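PDB 4GEY: porin B from Pseudomonas putida, which forms an outer-membrane beta-barrel channel through which sugars such as glucose are probably taken up by the cell. Local coordinates for residues 111-116 / 384-389; 286-291 / 318-323; 326-331 / 354-359. The protein carries 2 engineered substitutions. All coordinates share one frame; numbering follows the deposited sequence.

All three contacts are partly buried: contact 2 has Trp291 and Val318 at the surface, whereas six of the eleven touching residues in contact 3 are buried. Contacts 2 and 3 each join antiparallel neighbours of a hairpin: strands 282-298 and 309-319, then 326-337 and 347-357. Contact 1 instead ties a loop, 111-116, to residues entering strand 388-399. Backbone bonds link them: Glu389 and Arg387 of contact 1 to Ile355 and Val357 of contact 3, and His319 of contact 2 to Asp327. The chemistry differs: contact 1 rests on a buried carboxylate receiving backbone N-H groups, contact 2 on strand pairing completed by an aspartate, and contact 3 on pairing that separates an amide-guanidinium cluster from the Tyr329 and Ile355 packing.

Contact 1 of 3, residues 111-116 / 384-389; sequences PRAGQF and PLQRTE. With DMU (decyl-beta-D-maltopyranoside), chain L.
Glu389 supplies the polar grip on the loop 111-116. Its OE2 takes the backbone N-H of Phe116 on the syn lone pair, with N to OE2 at 2.7 Å and a nearly straight bond of 170°. Within the contact OE1 takes a weak bond from Gln115 NE2, at 3.3 Å, while Gln115 OE1 turns to Ser104. With CG anti to its backbone N, the extended Glu389 chain crosses that of Gln115 at about a right angle. A water adds a second link, donating to Gly114 O and accepting from Gln386 NE2, which also bonds to Gly417 O.

Van der Waals packing makes up most of the rest. Pro384 CD lies 3.5 Å from Arg112 CG, and Pro384 CG sits over one guanidinium face, offset toward its rim; the charge pairs with Asp110. Ala113 CB meets Pro384 CB at 4.0 Å. The Gln386 amide, its plane 19° from that of the Phe116 ring, brings NE2 to 3.6 Å from CZ.

Arg387 points away and lies against the detergent's maltose, NE being 3.4 Å from C10; an alanine here removes the guanidinium, and the maltose would probably lose that surface and be freer to shift.

Ser117 N, Gly417 N and Asn391 also donate to the buried Glu389 carboxylate, so neutral donors appear to stabilise its charge and fix a loop leading toward glucose-pocket residues Glu121 to Arg125.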
loop_
_atom_site.group_PDB
_atom_site.type_symbol
_atom_site.label_atom_id
_atom_site.label_comp_id
_atom_site.label_asym_id
_atom_site.label_seq_id
_atom_site.Cartn_x
_atom_site.Cartn_y
_atom_site.Cartn_z
ATOM N N PRO A 111 0.664 19.861 11.602
ATOM C CA PRO A 111 0.518 20.377 10.235
ATOM C C PRO A 111 1.831 20.615 9.506
ATOM O O PRO A 111 1.793 20.736 8.285
ATOM C CB PRO A 111 -0.226 21.712 10.427
ATOM C CG PRO A 111 -0.049 22.057 11.867
ATOM C CD PRO A 111 0.034 20.745 12.599
ATOM N N ARG A 112 2.962 20.687 10.201
ATOM C CA ARG A 112 4.220 20.850 9.470
ATOM C C ARG A 112 5.084 19.600 9.479
ATOM O O ARG A 112 6.251 19.637 9.080
ATOM C CB ARG A 112 5.009 22.086 9.923
ATOM C CG ARG A 112 5.301 22.153 11.396
ATOM C CD ARG A 112 4.531 23.251 12.056
ATOM N NE ARG A 112 5.240 23.826 13.196
ATOM C CZ ARG A 112 5.226 23.342 14.436
ATOM N NH1 ARG A 112 4.564 22.241 14.743
ATOM N NH2 ARG A 112 5.906 23.968 15.380
ATOM N N ALA A 113 4.491 18.497 9.920
ATOM C CA ALA A 113 5.161 17.204 9.962
ATOM C C ALA A 113 4.106 16.106 10.095
ATOM O O ALA A 113 3.852 15.578 11.184
ATOM C CB ALA A 113 6.169 17.146 11.119
ATOM N N GLY A 114 3.493 15.772 8.969
ATOM C CA GLY A 114 2.344 14.896 8.955
ATOM C C GLY A 114 2.725 13.460 9.210
ATOM O O GLY A 114 3.884 13.077 9.042
ATOM N N GLN A 115 1.735 12.673 9.616
ATOM C CA GLN A 115 1.909 11.255 9.878
ATOM C C GLN A 115 2.450 10.522 8.656
ATOM O O GLN A 115 2.082 10.836 7.531
ATOM C CB GLN A 115 0.572 10.627 10.284
ATOM C CG GLN A 115 0.730 9.225 10.800
ATOM C CD GLN A 115 -0.569 8.542 11.031
ATOM O OE1 GLN A 115 -1.628 9.171 10.970
ATOM N NE2 GLN A 115 -0.513 7.235 11.295
ATOM N N PHE A 116 3.328 9.552 8.872
ATOM C CA PHE A 116 3.860 8.799 7.753
ATOM C C PHE A 116 2.812 7.816 7.272
ATOM O O PHE A 116 2.411 7.847 6.113
ATOM C CB PHE A 116 5.188 8.112 8.108
ATOM C CG PHE A 116 6.332 9.058 8.201
ATOM C CD1 PHE A 116 6.980 9.487 7.058
ATOM C CD2 PHE A 116 6.740 9.556 9.429
ATOM C CE1 PHE A 116 8.034 10.392 7.130
ATOM C CE2 PHE A 116 7.795 10.453 9.515
ATOM C CZ PHE A 116 8.445 10.874 8.361
ATOM N N PRO A 384 9.542 20.680 13.534
ATOM C CA PRO A 384 9.505 19.480 14.382
ATOM C C PRO A 384 10.591 18.469 14.075
ATOM O O PRO A 384 10.940 18.274 12.915
ATOM C CB PRO A 384 8.127 18.886 14.090
ATOM C CG PRO A 384 7.278 20.109 13.801
ATOM C CD PRO A 384 8.202 21.048 13.035
ATOM N N LEU A 385 11.122 17.855 15.131
ATOM C CA LEU A 385 12.164 16.850 15.022
ATOM C C LEU A 385 11.499 15.507 14.801
ATOM O O LEU A 385 10.798 14.991 15.676
ATOM C CB LEU A 385 13.022 16.819 16.295
ATOM C CG LEU A 385 13.806 18.081 16.709
ATOM C CD1 LEU A 385 14.901 17.710 17.677
ATOM C CD2 LEU A 385 14.401 18.811 15.513
ATOM N N GLN A 386 11.698 14.948 13.616
ATOM C CA GLN A 386 11.052 13.693 13.273
ATOM C C GLN A 386 11.933 12.502 13.597
ATOM O O GLN A 386 13.046 12.390 13.097
ATOM C CB GLN A 386 10.656 13.683 11.808
ATOM C CG GLN A 386 9.583 14.674 11.498
ATOM C CD GLN A 386 9.133 14.593 10.067
ATOM O OE1 GLN A 386 9.855 14.997 9.154
ATOM N NE2 GLN A 386 7.929 14.069 9.857
ATOM N N ARG A 387 11.412 11.608 14.434
ATOM C CA ARG A 387 12.197 10.506 14.977
ATOM C C ARG A 387 11.629 9.123 14.618
ATOM O O ARG A 387 12.117 8.483 13.699
ATOM C CB ARG A 387 12.403 10.689 16.491
ATOM C CG ARG A 387 12.482 12.168 16.905
ATOM C CD ARG A 387 12.642 12.372 18.413
ATOM N NE ARG A 387 14.040 12.554 18.801
ATOM C CZ ARG A 387 14.539 13.676 19.309
ATOM N NH1 ARG A 387 13.759 14.730 19.511
ATOM N NH2 ARG A 387 15.826 13.736 19.622
ATOM N N THR A 388 10.614 8.652 15.329
ATOM C CA THR A 388 10.081 7.313 15.061
ATOM C C THR A 388 8.591 7.260 15.356
ATOM O O THR A 388 8.159 7.634 16.441
ATOM C CB THR A 388 10.778 6.235 15.909
ATOM O OG1 THR A 388 12.203 6.396 15.837
ATOM C CG2 THR A 388 10.400 4.849 15.422
ATOM N N GLU A 389 7.821 6.798 14.378
ATOM C CA GLU A 389 6.374 6.704 14.481
ATOM C C GLU A 389 6.015 5.237 14.623
ATOM O O GLU A 389 6.580 4.379 13.931
ATOM C CB GLU A 389 5.724 7.275 13.222
ATOM C CG GLU A 389 4.221 7.062 13.110
ATOM C CD GLU A 389 3.631 7.594 11.789
ATOM O OE1 GLU A 389 2.786 6.899 11.188
ATOM O OE2 GLU A 389 4.004 8.704 11.348
HETATM C C1 DMU L . 10.697 6.847 21.177
HETATM C C2 DMU L . 11.573 7.941 20.820
HETATM C C3 DMU L . 12.277 8.738 21.859
HETATM C C4 DMU L . 12.398 8.038 23.232
HETATM O O5 DMU L . 11.043 7.360 23.532
HETATM C C6 DMU L . 10.721 6.353 22.553
HETATM O O7 DMU L . 13.618 9.061 21.419
HETATM O O16 DMU L . 9.501 5.702 22.941
HETATM C C18 DMU L . 9.477 4.276 22.997
HETATM C C19 DMU L . 8.093 3.576 23.032
HETATM C C22 DMU L . 7.583 2.770 21.781
HETATM C C25 DMU L . 6.197 2.131 21.908
HETATM C C28 DMU L . 5.472 1.602 20.687
HETATM C C31 DMU L . 3.964 1.493 20.780
HETATM C C34 DMU L . 3.200 0.702 19.740
HETATM C C37 DMU L . 1.849 1.190 19.316
HETATM O O49 DMU L . 11.026 5.734 20.243
HETATM O O55 DMU L . 10.853 8.792 19.856
HETATM C C57 DMU L . 12.750 8.861 24.250
HETATM O O61 DMU L . 12.194 8.604 25.493
HETATM C C5 DMU L . 15.409 10.620 21.811
HETATM C C7 DMU L . 15.641 11.261 23.066
HETATM C C8 DMU L . 14.857 12.487 23.256
HETATM C C9 DMU L . 13.325 12.233 23.176
HETATM O O1 DMU L . 13.012 11.171 22.112
HETATM C C10 DMU L . 14.013 10.410 21.394
HETATM O O2 DMU L . 15.132 13.040 24.511
HETATM O O3 DMU L . 16.137 9.345 21.793
HETATM O O4 DMU L . 17.064 11.584 23.135
HETATM C C11 DMU L . 12.666 13.337 22.878
HETATM O O6 DMU L . 11.288 13.260 22.784
HETATM O O HOH W 1 5.793 13.616 7.395
#

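Contact 2 of 3, residues 286-291 / 318-323; sequences SSKHGW and VHDKAT
Gly290 faces His319 in an antiparallel non-hydrogen-bonded pair, and next to it Trp291 and Val318 form a hydrogen-bonded pair, Trp291 N to Val318 O at 2.9 Å and Val318 N to Trp291 O at 3.2 Å. Beyond them the ladder gives way to a side chain. Asp320 N still reaches His289 O, weakly, but the N-H of His289 is taken by the carboxylate: N to OD2 is 3.1 Å, the donor lying above the carboxylate plane. With CG between its own backbone N and carbonyl carbon (chi1 70°), Asp320 turns its carboxylate to that N-H. Asp320 CB rests over one face of the His289 ring in a CH-pi contact, 3.8 Å from the centroid.

The other oxygen, OD1, accepts both the hydroxyl and the backbone N of Thr323, the latter closing an Asx motif. Lys288 bends at chi3 and chi4; its NZ makes a long salt bridge of 4.0 Å to OD2, and a water spans the same two atoms.

Trp291 and Val318 share one face of the sheet, where Trp291 touches a bound detergent. His319 looks to the other face and bonds to Tyr257. Such a hairpin, with an aromatic residue toward detergent and polar groups on the other side, is characteristic of an outer-membrane beta-barrel wall.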
loop_
_atom_site.group_PDB
_atom_site.type_symbol
_atom_site.label_atom_id
_atom_site.label_comp_id
_atom_site.label_asym_id
_atom_site.label_seq_id
_atom_site.Cartn_x
_atom_site.Cartn_y
_atom_site.Cartn_z
ATOM N N SER A 286 22.201 10.387 -8.517
ATOM C CA SER A 286 21.642 9.885 -9.762
ATOM C C SER A 286 20.644 8.734 -9.568
ATOM O O SER A 286 20.054 8.252 -10.538
ATOM C CB SER A 286 22.759 9.490 -10.720
ATOM O OG SER A 286 23.531 8.442 -10.176
ATOM N N SER A 287 20.431 8.319 -8.320
ATOM C CA SER A 287 19.529 7.204 -8.046
ATOM C C SER A 287 19.033 7.115 -6.599
ATOM O O SER A 287 19.532 7.807 -5.700
ATOM C CB SER A 287 20.225 5.885 -8.391
ATOM O OG SER A 287 21.085 5.463 -7.338
ATOM N N LYS A 288 18.048 6.240 -6.396
ATOM C CA LYS A 288 17.628 5.788 -5.067
ATOM C C LYS A 288 17.670 4.268 -5.129
ATOM O O LYS A 288 17.683 3.704 -6.227
ATOM C CB LYS A 288 16.204 6.248 -4.751
ATOM C CG LYS A 288 15.978 7.746 -4.870
ATOM C CD LYS A 288 14.562 8.141 -4.476
ATOM C CE LYS A 288 14.509 8.761 -3.090
ATOM N NZ LYS A 288 14.354 7.763 -1.998
ATOM N N HIS A 289 17.684 3.601 -3.974
ATOM C CA HIS A 289 17.679 2.136 -3.941
ATOM C C HIS A 289 17.274 1.630 -2.556
ATOM O O HIS A 289 17.410 2.353 -1.570
ATOM C CB HIS A 289 19.065 1.586 -4.308
ATOM C CG HIS A 289 20.096 1.820 -3.254
ATOM N ND1 HIS A 289 20.180 1.055 -2.110
ATOM C CD2 HIS A 289 21.063 2.758 -3.147
ATOM C CE1 HIS A 289 21.164 1.502 -1.351
ATOM N NE2 HIS A 289 21.721 2.529 -1.963
ATOM N N GLY A 290 16.798 0.386 -2.475
ATOM C CA GLY A 290 16.471 -0.212 -1.192
ATOM C C GLY A 290 16.114 -1.680 -1.282
ATOM O O GLY A 290 16.128 -2.248 -2.373
ATOM N N TRP A 291 15.799 -2.289 -0.137
ATOM C CA TRP A 291 15.484 -3.717 -0.058
ATOM C C TRP A 291 14.204 -3.943 0.725
ATOM O O TRP A 291 13.714 -3.051 1.421
ATOM C CB TRP A 291 16.579 -4.487 0.674
ATOM C CG TRP A 291 17.941 -4.435 0.090
ATOM C CD1 TRP A 291 18.858 -3.429 0.226
ATOM C CD2 TRP A 291 18.582 -5.463 -0.670
ATOM N NE1 TRP A 291 20.023 -3.761 -0.421
ATOM C CE2 TRP A 291 19.877 -5.005 -0.982
ATOM C CE3 TRP A 291 18.182 -6.722 -1.126
ATOM C CZ2 TRP A 291 20.769 -5.758 -1.740
ATOM C CZ3 TRP A 291 19.073 -7.470 -1.869
ATOM C CH2 TRP A 291 20.347 -6.986 -2.172
ATOM N N VAL A 318 14.016 -1.240 3.985
ATOM C CA VAL A 318 15.298 -0.558 4.190
ATOM C C VAL A 318 15.594 0.327 2.979
ATOM O O VAL A 318 15.474 -0.124 1.830
ATOM C CB VAL A 318 16.454 -1.573 4.431
ATOM C CG1 VAL A 318 17.772 -1.036 3.917
ATOM C CG2 VAL A 318 16.578 -1.913 5.910
ATOM N N HIS A 319 15.976 1.580 3.239
ATOM C CA HIS A 319 16.127 2.586 2.178
ATOM C C HIS A 319 17.413 3.380 2.261
ATOM O O HIS A 319 17.996 3.514 3.338
ATOM C CB HIS A 319 14.946 3.543 2.204
ATOM C CG HIS A 319 13.636 2.841 2.272
ATOM N ND1 HIS A 319 13.037 2.292 1.161
ATOM C CD2 HIS A 319 12.839 2.538 3.320
ATOM C CE1 HIS A 319 11.908 1.709 1.515
ATOM N NE2 HIS A 319 11.760 1.857 2.818
ATOM N N ASP A 320 17.849 3.919 1.124
ATOM C CA ASP A 320 19.128 4.602 1.079
ATOM C C ASP A 320 19.150 5.821 2.003
ATOM O O ASP A 320 18.280 6.694 1.916
ATOM C CB ASP A 320 19.558 4.930 -0.366
ATOM C CG ASP A 320 18.713 6.021 -1.020
ATOM O OD1 ASP A 320 19.080 7.215 -0.879
ATOM O OD2 ASP A 320 17.713 5.682 -1.704
ATOM N N LYS A 321 20.140 5.848 2.906
ATOM C CA LYS A 321 20.329 6.948 3.855
ATOM C C LYS A 321 20.550 8.289 3.162
ATOM O O LYS A 321 20.283 9.335 3.738
ATOM C CB LYS A 321 21.516 6.681 4.785
ATOM C CG LYS A 321 21.365 5.501 5.755
ATOM C CD LYS A 321 20.428 5.801 6.942
ATOM C CE LYS A 321 21.030 5.386 8.303
ATOM N NZ LYS A 321 21.368 3.939 8.459
ATOM N N ALA A 322 21.044 8.265 1.933
ATOM C CA ALA A 322 21.335 9.508 1.229
ATOM C C ALA A 322 20.092 10.369 1.004
ATOM O O ALA A 322 20.105 11.566 1.315
ATOM C CB ALA A 322 22.063 9.244 -0.092
ATOM N N THR A 323 19.025 9.756 0.492
ATOM C CA THR A 323 17.899 10.515 -0.061
ATOM C C THR A 323 16.510 10.261 0.547
ATOM O O THR A 323 15.609 11.073 0.387
ATOM C CB THR A 323 17.795 10.290 -1.580
ATOM O OG1 THR A 323 17.404 8.934 -1.842
ATOM C CG2 THR A 323 19.121 10.582 -2.258
HETATM O O HOH W 2 14.902 4.829 -1.368
#

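Contact 3 of 3, residues 326-331 / 354-359; sequences VDNYQQ and RIHVND
Asn328 and Gln330 converge on Arg354 through their torsions: Asn328 CG stands between the backbone N and the carbonyl carbon (chi1 67°), the Gln330 chain bends at chi2 (78°), and Arg354 stays extended from CG to NE. The Gln330 and Arg354 side chains lie side by side, pointing the same way, and NH1 donates to Gln330 OE1 within the guanidinium plane. The same NH1 bonds weakly to Asn328 OD1, at 2.9 Å. Gln330 NE2 completes the triangle with a straight bond of 176° to that OD1, 2.8 Å away. A water accepts from Arg354 NH2 and sits over the centre of one face of the His356 ring.

Backbone bonds pair the strands beneath, among them Arg354 N to Gln330 O at 2.8 Å. On the opposite face Ile355 CG1 approaches the edge of the Tyr329 ring, 3.8 Å from CD2. Ile355 CG2 also meets Val326 CG1, at 4.0 Å. Trp178 packs against Val326, Ile355 and Tyr329, and Tyr329 OH bonds to Ala169 O.

The barrel wall is therefore two-sided here. Neutral amide oxygens and water, rather than a carboxylate, solvate the arginine within this cluster, so its positive charge is probably stabilised by the amide dipoles and water, while Tyr329 and Ile355 pack on the other side.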
loop_
_atom_site.group_PDB
_atom_site.type_symbol
_atom_site.label_atom_id
_atom_site.label_comp_id
_atom_site.label_asym_id
_atom_site.label_seq_id
_atom_site.Cartn_x
_atom_site.Cartn_y
_atom_site.Cartn_z
ATOM N N VAL A 326 12.164 8.180 5.286
ATOM C CA VAL A 326 12.090 6.944 6.057
ATOM C C VAL A 326 13.353 6.106 5.848
ATOM O O VAL A 326 13.681 5.703 4.737
ATOM C CB VAL A 326 10.903 6.111 5.671
ATOM C CG1 VAL A 326 10.908 4.802 6.465
ATOM C CG2 VAL A 326 9.627 6.904 5.896
ATOM N N ASP A 327 14.051 5.871 6.948
ATOM C CA ASP A 327 15.336 5.190 6.992
ATOM C C ASP A 327 15.114 3.691 6.768
ATOM O O ASP A 327 15.728 3.065 5.889
ATOM C CB ASP A 327 15.904 5.417 8.396
ATOM C CG ASP A 327 17.360 5.102 8.503
ATOM O OD1 ASP A 327 17.806 4.100 7.908
ATOM O OD2 ASP A 327 18.066 5.858 9.202
ATOM N N ASN A 328 14.228 3.137 7.596
ATOM C CA ASN A 328 13.947 1.716 7.648
ATOM C C ASN A 328 12.579 1.550 8.302
ATOM O O ASN A 328 12.109 2.462 8.973
ATOM C CB ASN A 328 15.038 0.981 8.443
ATOM C CG ASN A 328 15.050 1.350 9.938
ATOM O OD1 ASN A 328 14.095 1.073 10.668
ATOM N ND2 ASN A 328 16.148 1.949 10.400
ATOM N N TYR A 329 11.935 0.404 8.108
ATOM C CA TYR A 329 10.615 0.164 8.688
ATOM C C TYR A 329 10.404 -1.306 9.016
ATOM O O TYR A 329 10.891 -2.182 8.310
ATOM C CB TYR A 329 9.535 0.671 7.735
ATOM C CG TYR A 329 8.264 -0.140 7.658
ATOM C CD1 TYR A 329 8.142 -1.202 6.773
ATOM C CD2 TYR A 329 7.156 0.201 8.424
ATOM C CE1 TYR A 329 6.956 -1.927 6.680
ATOM C CE2 TYR A 329 5.963 -0.511 8.332
ATOM C CZ TYR A 329 5.868 -1.573 7.462
ATOM O OH TYR A 329 4.695 -2.296 7.378
ATOM N N GLN A 330 9.698 -1.577 10.103
ATOM C CA GLN A 330 9.410 -2.950 10.479
ATOM C C GLN A 330 7.935 -3.071 10.792
ATOM O O GLN A 330 7.285 -2.101 11.196
ATOM C CB GLN A 330 10.225 -3.391 11.694
ATOM C CG GLN A 330 11.727 -3.327 11.496
ATOM C CD GLN A 330 12.260 -1.913 11.604
ATOM O OE1 GLN A 330 11.833 -1.150 12.464
ATOM N NE2 GLN A 330 13.170 -1.548 10.713
ATOM N N GLN A 331 7.408 -4.274 10.614
ATOM C CA GLN A 331 6.032 -4.512 10.956
ATOM C C GLN A 331 5.834 -5.976 11.272
ATOM O O GLN A 331 6.326 -6.853 10.566
ATOM C CB GLN A 331 5.144 -4.054 9.812
ATOM C CG GLN A 331 3.701 -4.463 9.896
ATOM C CD GLN A 331 3.298 -5.230 8.669
ATOM O OE1 GLN A 331 3.769 -6.341 8.457
ATOM N NE2 GLN A 331 2.457 -4.629 7.828
ATOM N N ARG A 354 6.725 -0.098 13.055
ATOM C CA ARG A 354 7.665 0.924 13.475
ATOM C C ARG A 354 8.189 1.584 12.213
ATOM O O ARG A 354 8.583 0.903 11.272
ATOM C CB ARG A 354 8.807 0.282 14.257
ATOM C CG ARG A 354 9.971 1.193 14.535
ATOM C CD ARG A 354 11.119 0.441 15.171
ATOM N NE ARG A 354 12.242 1.348 15.343
ATOM C CZ ARG A 354 13.275 1.427 14.511
ATOM N NH1 ARG A 354 13.334 0.625 13.464
ATOM N NH2 ARG A 354 14.256 2.295 14.735
ATOM N N ILE A 355 8.157 2.909 12.182
ATOM C CA ILE A 355 8.625 3.675 11.031
ATOM C C ILE A 355 9.692 4.658 11.474
ATOM O O ILE A 355 9.397 5.669 12.117
ATOM C CB ILE A 355 7.478 4.463 10.399
ATOM C CG1 ILE A 355 6.337 3.509 10.026
ATOM C CG2 ILE A 355 7.971 5.236 9.194
ATOM C CD1 ILE A 355 4.989 4.191 9.805
ATOM N N HIS A 356 10.938 4.366 11.139
ATOM C CA HIS A 356 12.039 5.212 11.589
ATOM C C HIS A 356 12.472 6.256 10.553
ATOM O O HIS A 356 12.578 5.954 9.366
ATOM C CB HIS A 356 13.229 4.356 12.011
ATOM C CG HIS A 356 14.410 5.152 12.458
ATOM N ND1 HIS A 356 15.508 5.371 11.654
ATOM C CD2 HIS A 356 14.664 5.789 13.626
ATOM C CE1 HIS A 356 16.389 6.105 12.309
ATOM N NE2 HIS A 356 15.901 6.373 13.507
ATOM N N VAL A 357 12.716 7.482 11.018
ATOM C CA VAL A 357 13.157 8.562 10.148
ATOM C C VAL A 357 14.667 8.729 10.164
ATOM O O VAL A 357 15.276 8.862 11.226
ATOM C CB VAL A 357 12.546 9.925 10.533
ATOM C CG1 VAL A 357 12.925 10.970 9.495
ATOM C CG2 VAL A 357 11.037 9.835 10.680
ATOM N N ASN A 358 15.243 8.710 8.966
ATOM C CA ASN A 358 16.629 9.075 8.682
ATOM C C ASN A 358 17.134 10.191 9.572
ATOM O O ASN A 358 16.653 11.323 9.497
ATOM C CB ASN A 358 16.689 9.532 7.226
ATOM C CG ASN A 358 18.085 9.699 6.713
ATOM O OD1 ASN A 358 18.968 10.163 7.424
ATOM N ND2 ASN A 358 18.293 9.336 5.452
ATOM N N ASP A 359 18.127 9.870 10.393
ATOM C CA ASP A 359 18.640 10.794 11.394
ATOM C C ASP A 359 19.121 12.143 10.823
ATOM O O ASP A 359 19.016 13.179 11.481
ATOM C CB ASP A 359 19.757 10.123 12.187
ATOM C CG ASP A 359 20.003 10.797 13.511
ATOM O OD1 ASP A 359 19.012 11.097 14.217
ATOM O OD2 ASP A 359 21.183 11.043 13.843
HETATM O O HOH W 3 16.866 2.761 13.695
#